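Long-range contact in CRISPR-associated endonuclease Cas12b (Alicyclobacillus acidoterrestris, PDB 5U31), which cleaves invading DNA at sites matched by its guide RNA next to a protospacer adjacent motif, as part of CRISPR adaptive immunity: residues E637-T642 and I759-Y764. The protein carries 3 engineered substitutions. Numbering follows the deposited sequence.
With nucleotides of chain B.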
# COMPACT_ATOMS: atom_id res chain seq x y z
N GLU A 637 -5.32 22.43 -18.84
CA GLU A 637 -5.06 23.73 -18.23
C GLU A 637 -6.37 24.42 -17.87
O GLU A 637 -6.51 24.95 -16.75
CB GLU A 637 -4.23 24.60 -19.18
CG GLU A 637 -2.78 24.12 -19.35
CD GLU A 637 -2.04 24.83 -20.49
OE1 GLU A 637 -2.58 25.83 -21.02
OE2 GLU A 637 -0.93 24.38 -20.86
N GLU A 638 -7.35 24.40 -18.77
CA GLU A 638 -8.62 25.08 -18.52
C GLU A 638 -9.40 24.41 -17.40
O GLU A 638 -10.06 25.09 -16.61
CB GLU A 638 -9.44 25.12 -19.81
CG GLU A 638 -8.71 25.77 -20.98
CD GLU A 638 -9.23 25.33 -22.34
OE1 GLU A 638 -10.20 24.53 -22.38
OE2 GLU A 638 -8.68 25.77 -23.37
N ARG A 639 -9.33 23.08 -17.29
CA ARG A 639 -10.11 22.38 -16.28
C ARG A 639 -9.71 22.77 -14.86
O ARG A 639 -10.48 22.52 -13.92
CB ARG A 639 -9.98 20.86 -16.46
CG ARG A 639 -8.78 20.28 -15.74
CD ARG A 639 -8.43 18.89 -16.23
NE ARG A 639 -9.44 17.90 -15.91
CZ ARG A 639 -9.16 16.61 -15.73
NH1 ARG A 639 -7.91 16.19 -15.82
NH2 ARG A 639 -10.13 15.75 -15.44
N GLN A 640 -8.54 23.38 -14.68
CA GLN A 640 -8.08 23.82 -13.37
C GLN A 640 -7.84 25.32 -13.31
O GLN A 640 -7.16 25.80 -12.40
CB GLN A 640 -6.80 23.08 -12.98
CG GLN A 640 -6.97 21.59 -12.82
CD GLN A 640 -5.68 20.91 -12.44
OE1 GLN A 640 -5.67 19.99 -11.62
NE2 GLN A 640 -4.57 21.36 -13.03
N ARG A 641 -8.38 26.07 -14.28
CA ARG A 641 -8.14 27.51 -14.33
C ARG A 641 -8.74 28.22 -13.13
O ARG A 641 -8.04 28.90 -12.37
CB ARG A 641 -8.69 28.08 -15.64
CG ARG A 641 -8.45 29.57 -15.85
CD ARG A 641 -8.56 29.92 -17.33
NE ARG A 641 -7.64 29.11 -18.13
CZ ARG A 641 -7.59 29.11 -19.46
NH1 ARG A 641 -8.41 29.88 -20.16
NH2 ARG A 641 -6.71 28.34 -20.09
N THR A 642 -10.05 28.06 -12.92
CA THR A 642 -10.72 28.74 -11.82
C THR A 642 -10.26 28.20 -10.47
O THR A 642 -10.24 28.95 -9.49
CB THR A 642 -12.24 28.63 -11.94
OG1 THR A 642 -12.62 27.25 -12.01
CG2 THR A 642 -12.73 29.36 -13.19
N ILE A 759 -2.75 9.34 -13.07
CA ILE A 759 -2.47 9.98 -11.78
C ILE A 759 -3.00 11.40 -11.79
O ILE A 759 -3.56 11.88 -10.80
CB ILE A 759 -0.96 9.93 -11.47
CG1 ILE A 759 -0.49 8.50 -11.27
CG2 ILE A 759 -0.60 10.75 -10.25
CD1 ILE A 759 -0.76 7.93 -9.89
N GLU A 760 -2.84 12.10 -12.91
CA GLU A 760 -3.17 13.53 -12.94
C GLU A 760 -4.65 13.78 -12.70
O GLU A 760 -5.02 14.78 -12.07
CB GLU A 760 -2.74 14.16 -14.27
CG GLU A 760 -2.99 15.65 -14.33
CD GLU A 760 -2.95 16.20 -15.73
OE1 GLU A 760 -2.31 15.54 -16.59
OE2 GLU A 760 -3.55 17.27 -15.99
N GLN A 761 -5.52 12.90 -13.20
CA GLN A 761 -6.94 13.12 -12.97
C GLN A 761 -7.31 12.86 -11.52
O GLN A 761 -8.14 13.57 -10.94
CB GLN A 761 -7.78 12.26 -13.90
CG GLN A 761 -9.09 12.94 -14.24
CD GLN A 761 -10.26 12.43 -13.43
OE1 GLN A 761 -10.17 11.38 -12.79
NE2 GLN A 761 -11.38 13.15 -13.48
N ILE A 762 -6.73 11.82 -10.92
CA ILE A 762 -6.97 11.58 -9.50
C ILE A 762 -6.47 12.76 -8.68
O ILE A 762 -7.10 13.17 -7.70
CB ILE A 762 -6.31 10.26 -9.07
CG1 ILE A 762 -6.98 9.09 -9.80
CG2 ILE A 762 -6.41 10.08 -7.56
CD1 ILE A 762 -6.29 7.76 -9.57
N GLU A 763 -5.34 13.35 -9.09
CA GLU A 763 -4.85 14.53 -8.40
C GLU A 763 -5.68 15.76 -8.74
O GLU A 763 -5.82 16.66 -7.90
CB GLU A 763 -3.37 14.75 -8.72
CG GLU A 763 -2.60 15.44 -7.61
CD GLU A 763 -1.10 15.49 -7.87
OE1 GLU A 763 -0.71 15.48 -9.06
OE2 GLU A 763 -0.33 15.54 -6.90
N TYR A 764 -6.23 15.82 -9.95
CA TYR A 764 -7.22 16.85 -10.25
C TYR A 764 -8.39 16.78 -9.28
O TYR A 764 -8.92 17.82 -8.86
CB TYR A 764 -7.70 16.68 -11.70
CG TYR A 764 -9.00 17.40 -12.02
CD1 TYR A 764 -9.06 18.79 -12.02
CD2 TYR A 764 -10.15 16.69 -12.33
CE1 TYR A 764 -10.24 19.45 -12.33
CE2 TYR A 764 -11.33 17.33 -12.63
CZ TYR A 764 -11.37 18.71 -12.63
OH TYR A 764 -12.55 19.35 -12.93
P C B 34 -13.36 9.11 -13.33
OP1 C B 34 -12.06 8.50 -12.94
OP2 C B 34 -13.65 10.53 -13.02
O5' C B 34 -13.57 8.89 -14.90
C5' C B 34 -12.54 9.25 -15.82
C4' C B 34 -12.62 8.44 -17.09
O4' C B 34 -13.49 7.31 -16.89
C3' C B 34 -13.19 9.16 -18.31
O3' C B 34 -12.20 9.88 -19.01
C2' C B 34 -13.74 8.01 -19.15
O2' C B 34 -12.69 7.43 -19.92
C1' C B 34 -14.16 7.00 -18.09
N1 C B 34 -15.62 6.97 -17.85
C2 C B 34 -16.46 6.46 -18.85
O2 C B 34 -15.96 6.10 -19.92
N3 C B 34 -17.80 6.40 -18.64
C4 C B 34 -18.30 6.81 -17.48
N4 C B 34 -19.62 6.73 -17.31
C5 C B 34 -17.47 7.31 -16.43
C6 C B 34 -16.15 7.37 -16.65
P U B 37 -20.40 12.44 -11.19
OP1 U B 37 -21.78 12.00 -11.51
OP2 U B 37 -20.05 13.87 -11.19
O5' U B 37 -20.12 11.94 -9.71
C5' U B 37 -18.89 12.22 -9.06
C4' U B 37 -19.08 13.01 -7.79
O4' U B 37 -17.83 13.69 -7.51
C3' U B 37 -20.14 14.11 -7.88
O3' U B 37 -20.74 14.38 -6.60
C2' U B 37 -19.33 15.31 -8.34
O2' U B 37 -19.88 16.56 -8.00
C1' U B 37 -17.98 15.09 -7.65
N1 U B 37 -16.85 15.59 -8.44
C2 U B 37 -16.00 16.53 -7.89
O2 U B 37 -16.13 16.98 -6.77
N3 U B 37 -14.98 16.94 -8.72
C4 U B 37 -14.73 16.52 -10.01
O4 U B 37 -13.78 16.97 -10.65
C5 U B 37 -15.66 15.54 -10.50
C6 U B 37 -16.66 15.13 -9.72
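The guanidinium of Arg-639 lies over one face of the Tyr-764 ring, planes 25° apart, in a cation-pi stack with CZ 3.8 Å from the ring centroid. NE sits above the ring centre, while NH2 reaches past the rim on the CD2 side, 3.2 Å from CD2 of Tyr-764. CG of Tyr-764, anti to its backbone N (chi1 163°), is brought within 3.8 Å of CZ of Arg-639. At the ring edge, CG of Gln-640 comes within 3.6 Å of CD1 of Tyr-764, its OE1 lying in the ring plane. This amide oxygen accepts a hydrogen bond from NE of Arg-767, on the Tyr-764 helix. The guanidinium edge faces CG of Gln-761, whose chain crosses that of Arg-639 at about a right angle. Glu-760 offers a more distant opposite charge, OE2 4.5 Å from NH1 of Arg-639. The contact joins the bridge helix domain to helix 759-776 of REC2 at the type I beta turn from Glu-638 to Arg-641, where Gln-640 is the N-cap of helix 641-658. Guide RNA borders it: O4 of U37 of chain B approaches CE2 of Tyr-764 obliquely at 3.2 Å, and the Gln-761 amide lies near the C34 phosphate of chain B.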